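Local coordinates for probable quinone reductase Qor (NADPH:quinone reductase) (Zeta-crystallin homolog protein) (Mycobacterium tuberculosis, PDB 4RVU) that catalyses the NADPH-dependent reduction of quinones, passing electrons from the bound cofactor to its substrates, at the interface of chains A and B. Residues are numbered along the deposited sequence; one frame, centred on the assembly and turned at random. Chains: chain A/B, Probable quinone reductase Qor (NADPH:quinone reductase) (Zeta-crystallin homolog protein).

Contacts 1 and 2 belong to one two-fold symmetric interface between identical chains, and the centres of their C-alpha atoms lie about 24 Å apart. Both use residue 239, in the turn after strand 236-237, and the 3-10 helix 273-276, with the chains exchanged: the arginine comes from chain A in contact 1 and from chain B in contact 2. Contact 1 adds the end of helix 258-262 and the loop after it; contact 2 adds strand 267-269 just beyond, with helices 120-140 and 280-295. The shared pairing suggests a dimer, although the deposited assembly alone does not prove that it is biological.

Contact 1: the interface of chains A and B. Residues chain A 238-239, 261, 264-265; chain B 272, 275-276, 278.
The loop residues A:Arg239 and A:Ser265 both adopt left-handed backbone conformations as they face the 3-10 helix 273-276 of chain B, forming one patch of what is probably the dimer interface. The polar centre is the hydroxyl of A:Ser265. OG of A:Ser265 accepts the backbone N-H of B:Ser272 at 2.8 Å. The same OG of A:Ser265 pairs with the imidazole ND1 of B:His275 at 2.7 Å, a bond whose direction is not decided. With chi1 at -65°, this OG lies beside its own backbone N and opposite the carbonyl carbon, where it can serve both partners and helps to fix the rotation of the imidazole. The histidine ring also packs by one face on the backbone of A:Gly264, whose C lies 3.8 Å from the ring centroid of B:His275, toward the rim. The ring is thus held by the OG of A:Ser265 at one edge atom and by the backbone of A:Gly264 over a face.

A:Arg239 and B:Phe276 form the next layer. The phenyl CE1 sits over one face of the guanidinium, near its rim, with the two planes 30° apart, so the overlap is tilted and partial. The bend at chi3 of A:Arg239, 58°, turns NE onto the ring, 3.4 Å from CE1 of B:Phe276. CD of A:Arg239 also packs there, 3.5 Å from CE1 of B:Phe276. Beyond the ring, NH1 of A:Arg239 meets water 1 at 2.8 Å, in the guanidinium plane. Water 1 in turn reaches the backbone O of B:His275 at 2.6 Å. The arginine therefore engages both residues at the end of this 3-10 helix, one by packing and one through solvent.

A:Val238 closes the patch against B:Arg278, their side chains running past each other in opposite directions. The branch CG1 of A:Val238 faces CB of B:His275, while CG2 of A:Val238 lies over one guanidinium face, 3.6 Å from CZ of B:Arg278.

Contact 2: the interface of chains A and B. Residues chain A 139-140, 275-276, 282, 286; chain B 239, 267.
The phenol OH of B:Tyr267, at the start of strand 267-269, donates to the backbone O of A:Val140 at 2.7 Å, a direct polar bond across the probable dimer interface. The donor lies in the carbonyl plane, on a lone pair, with a C=O...donor angle of 115°. The acceptor in turn lies in the plane of the tyrosine ring, at its edge, so the phenol meets the end of helix 120-140 edge-on.

Beside it, B:Arg239 enters between A:Ser139 and A:Glu282, passing over one face of A:Phe276 near the CE1 rim, in the symmetry copy of the packing in contact 1. NH2 of B:Arg239 runs alongside the serine, 3.5 Å from CB of A:Ser139. On the other branch, NH1 of B:Arg239 meets water 2 at 2.8 Å, and the water lies in the guanidinium plane. As in the twin patch, this water also reaches the backbone O of residue 275; here it additionally pairs with OE2 of A:Glu282. OE2 of A:Glu282 and NH1 of B:Arg239 are 4.2 Å apart, so the two charged groups are not in direct contact, and water 2 bridges them. The NH1 atoms of A:Arg286 and B:Arg239 are 4.1 Å apart, gathered near this carboxylate, which probably offsets their like charges.

A:Arg286 forms the second shell that shapes this surface. It grips OG of A:Ser139 end-on with two nitrogens, NH2 of A:Arg286 at 3.0 Å and NH1 at 3.1 Å, the oxygen only 6° out of the guanidinium plane. The clamp ties the end of helix 120-140 to helix 280-295. NE of A:Arg286 donates to the backbone O of A:Phe276, in the carbonyl plane and on a lone pair, which steadies the guanidinium from another side. Finally, NH1 of A:Arg286 forms a salt bridge with OE2 of A:Glu282 at 2.9 Å, meeting that oxygen on its anti side, 29° out of the carboxylate plane.

Contact 1: the interface of chains A and B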
# COMPACT_ATOMS: atom_id res chain seq x y z
N VAL A 238 8.59 -10.44 -1.25
CA VAL A 238 7.21 -10.67 -1.69
C VAL A 238 6.24 -10.11 -0.65
O VAL A 238 6.38 -10.36 0.55
CB VAL A 238 6.93 -12.19 -1.92
CG1 VAL A 238 5.43 -12.43 -2.19
CG2 VAL A 238 7.78 -12.70 -3.07
N ARG A 239 5.27 -9.32 -1.13
CA ARG A 239 4.24 -8.71 -0.30
C ARG A 239 4.81 -7.67 0.68
O ARG A 239 4.18 -7.34 1.68
CB ARG A 239 3.42 -9.77 0.44
CG ARG A 239 2.51 -10.59 -0.51
CD ARG A 239 1.92 -11.80 0.21
NE ARG A 239 1.15 -11.40 1.39
CZ ARG A 239 0.75 -12.24 2.35
NH1 ARG A 239 1.04 -13.53 2.28
NH2 ARG A 239 0.06 -11.78 3.38
N ASN A 261 2.63 -5.43 -8.91
CA ASN A 261 2.39 -6.84 -9.12
C ASN A 261 3.72 -7.53 -9.45
O ASN A 261 4.14 -8.43 -8.75
CB ASN A 261 1.37 -6.99 -10.26
CG ASN A 261 1.02 -8.43 -10.58
OD1 ASN A 261 1.59 -9.38 -10.02
ND2 ASN A 261 0.08 -8.61 -11.51
N GLY A 264 6.29 -8.19 -6.78
CA GLY A 264 5.98 -9.17 -5.74
C GLY A 264 4.66 -8.97 -4.99
O GLY A 264 4.56 -9.33 -3.81
N SER A 265 3.63 -8.46 -5.68
CA SER A 265 2.35 -8.12 -5.03
C SER A 265 2.61 -7.29 -3.79
O SER A 265 2.16 -7.61 -2.68
CB SER A 265 1.55 -9.38 -4.68
OG SER A 265 1.16 -10.09 -5.84
N SER B 272 -1.32 -10.63 -7.13
CA SER B 272 -1.49 -11.71 -8.09
C SER B 272 -1.60 -13.01 -7.32
O SER B 272 -0.84 -13.23 -6.37
CB SER B 272 -0.27 -11.77 -9.02
OG SER B 272 -0.24 -12.97 -9.79
N HIS B 275 1.50 -15.02 -6.01
CA HIS B 275 2.25 -14.69 -4.80
C HIS B 275 1.53 -15.15 -3.53
O HIS B 275 2.03 -14.91 -2.43
CB HIS B 275 2.55 -13.18 -4.75
CG HIS B 275 3.43 -12.71 -5.86
ND1 HIS B 275 3.05 -11.74 -6.76
CD2 HIS B 275 4.68 -13.09 -6.24
CE1 HIS B 275 4.02 -11.54 -7.64
NE2 HIS B 275 5.02 -12.35 -7.34
N PHE B 276 0.38 -15.80 -3.69
CA PHE B 276 -0.38 -16.31 -2.55
C PHE B 276 -0.61 -17.82 -2.64
O PHE B 276 -1.40 -18.39 -1.88
CB PHE B 276 -1.71 -15.55 -2.39
CG PHE B 276 -1.53 -14.05 -2.21
CD1 PHE B 276 -1.57 -13.48 -0.94
CD2 PHE B 276 -1.32 -13.23 -3.31
CE1 PHE B 276 -1.40 -12.09 -0.78
CE2 PHE B 276 -1.13 -11.86 -3.16
CZ PHE B 276 -1.18 -11.29 -1.88
N ARG B 278 2.42 -19.90 -3.09
CA ARG B 278 3.86 -20.02 -3.30
C ARG B 278 4.40 -21.38 -2.92
O ARG B 278 5.47 -21.78 -3.37
CB ARG B 278 4.58 -18.93 -2.51
CG ARG B 278 4.13 -17.55 -2.89
CD ARG B 278 4.62 -16.46 -1.90
NE ARG B 278 6.07 -16.41 -1.69
CZ ARG B 278 6.98 -16.20 -2.64
NH1 ARG B 278 6.61 -16.05 -3.90
NH2 ARG B 278 8.27 -16.16 -2.32
O HOH W 1 1.94 -15.21 0.20

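Contact 2: the interface of chains A and B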
# COMPACT_ATOMS: atom_id res chain seq x y z
N SER A 139 3.34 1.81 12.58
CA SER A 139 2.00 1.92 11.98
C SER A 139 1.96 1.64 10.49
O SER A 139 1.13 0.85 10.02
CB SER A 139 1.39 3.30 12.27
OG SER A 139 1.28 3.52 13.66
N VAL A 140 2.82 2.30 9.73
CA VAL A 140 2.85 2.09 8.27
C VAL A 140 3.30 0.67 7.92
O VAL A 140 2.61 -0.06 7.18
CB VAL A 140 3.70 3.15 7.55
CG1 VAL A 140 3.94 2.76 6.10
CG2 VAL A 140 3.01 4.52 7.62
N HIS A 275 -1.80 12.42 9.02
CA HIS A 275 -2.74 11.31 9.21
C HIS A 275 -2.32 10.37 10.34
O HIS A 275 -2.98 9.36 10.58
CB HIS A 275 -2.93 10.51 7.91
CG HIS A 275 -3.47 11.33 6.77
ND1 HIS A 275 -2.75 11.56 5.62
CD2 HIS A 275 -4.65 11.97 6.62
CE1 HIS A 275 -3.47 12.31 4.80
NE2 HIS A 275 -4.63 12.57 5.38
N PHE A 276 -1.23 10.69 11.04
CA PHE A 276 -0.81 9.89 12.18
C PHE A 276 -0.74 10.72 13.46
O PHE A 276 -0.25 10.25 14.48
CB PHE A 276 0.53 9.18 11.89
CG PHE A 276 0.49 8.32 10.66
CD1 PHE A 276 0.27 6.96 10.77
CD2 PHE A 276 0.62 8.89 9.39
CE1 PHE A 276 0.20 6.15 9.62
CE2 PHE A 276 0.54 8.10 8.25
CZ PHE A 276 0.35 6.72 8.37
N GLU A 282 -3.60 10.48 20.01
CA GLU A 282 -2.68 9.76 19.13
C GLU A 282 -1.32 10.43 19.15
O GLU A 282 -0.29 9.76 19.22
CB GLU A 282 -3.21 9.68 17.69
CG GLU A 282 -2.26 8.91 16.73
CD GLU A 282 -2.80 8.79 15.32
OE1 GLU A 282 -3.55 9.68 14.88
OE2 GLU A 282 -2.47 7.78 14.65
N ARG A 286 2.42 8.72 20.50
CA ARG A 286 3.66 8.71 19.73
C ARG A 286 4.77 9.53 20.39
O ARG A 286 5.94 9.11 20.42
CB ARG A 286 3.42 9.19 18.30
CG ARG A 286 2.34 8.40 17.55
CD ARG A 286 2.44 8.61 16.04
NE ARG A 286 1.28 8.03 15.35
CZ ARG A 286 1.19 6.77 14.94
NH1 ARG A 286 0.09 6.35 14.33
NH2 ARG A 286 2.19 5.93 15.14
N ARG B 239 -5.80 5.69 5.92
CA ARG B 239 -4.89 4.53 6.03
C ARG B 239 -5.54 3.22 5.57
O ARG B 239 -5.06 2.12 5.90
CB ARG B 239 -4.31 4.40 7.44
CG ARG B 239 -3.40 5.57 7.85
CD ARG B 239 -3.10 5.51 9.35
NE ARG B 239 -2.51 4.23 9.72
CZ ARG B 239 -2.36 3.80 10.98
NH1 ARG B 239 -2.73 4.55 12.00
NH2 ARG B 239 -1.83 2.60 11.21
N TYR B 267 -2.92 2.75 1.40
CA TYR B 267 -2.04 1.78 0.77
C TYR B 267 -2.63 1.43 -0.58
O TYR B 267 -3.85 1.28 -0.69
CB TYR B 267 -2.01 0.50 1.58
CG TYR B 267 -1.44 0.59 2.97
CD1 TYR B 267 -0.12 0.25 3.23
CD2 TYR B 267 -2.25 0.98 4.05
CE1 TYR B 267 0.39 0.31 4.52
CE2 TYR B 267 -1.74 1.04 5.33
CZ TYR B 267 -0.42 0.70 5.56
OH TYR B 267 0.08 0.75 6.84
O HOH W 2 -3.58 7.26 12.15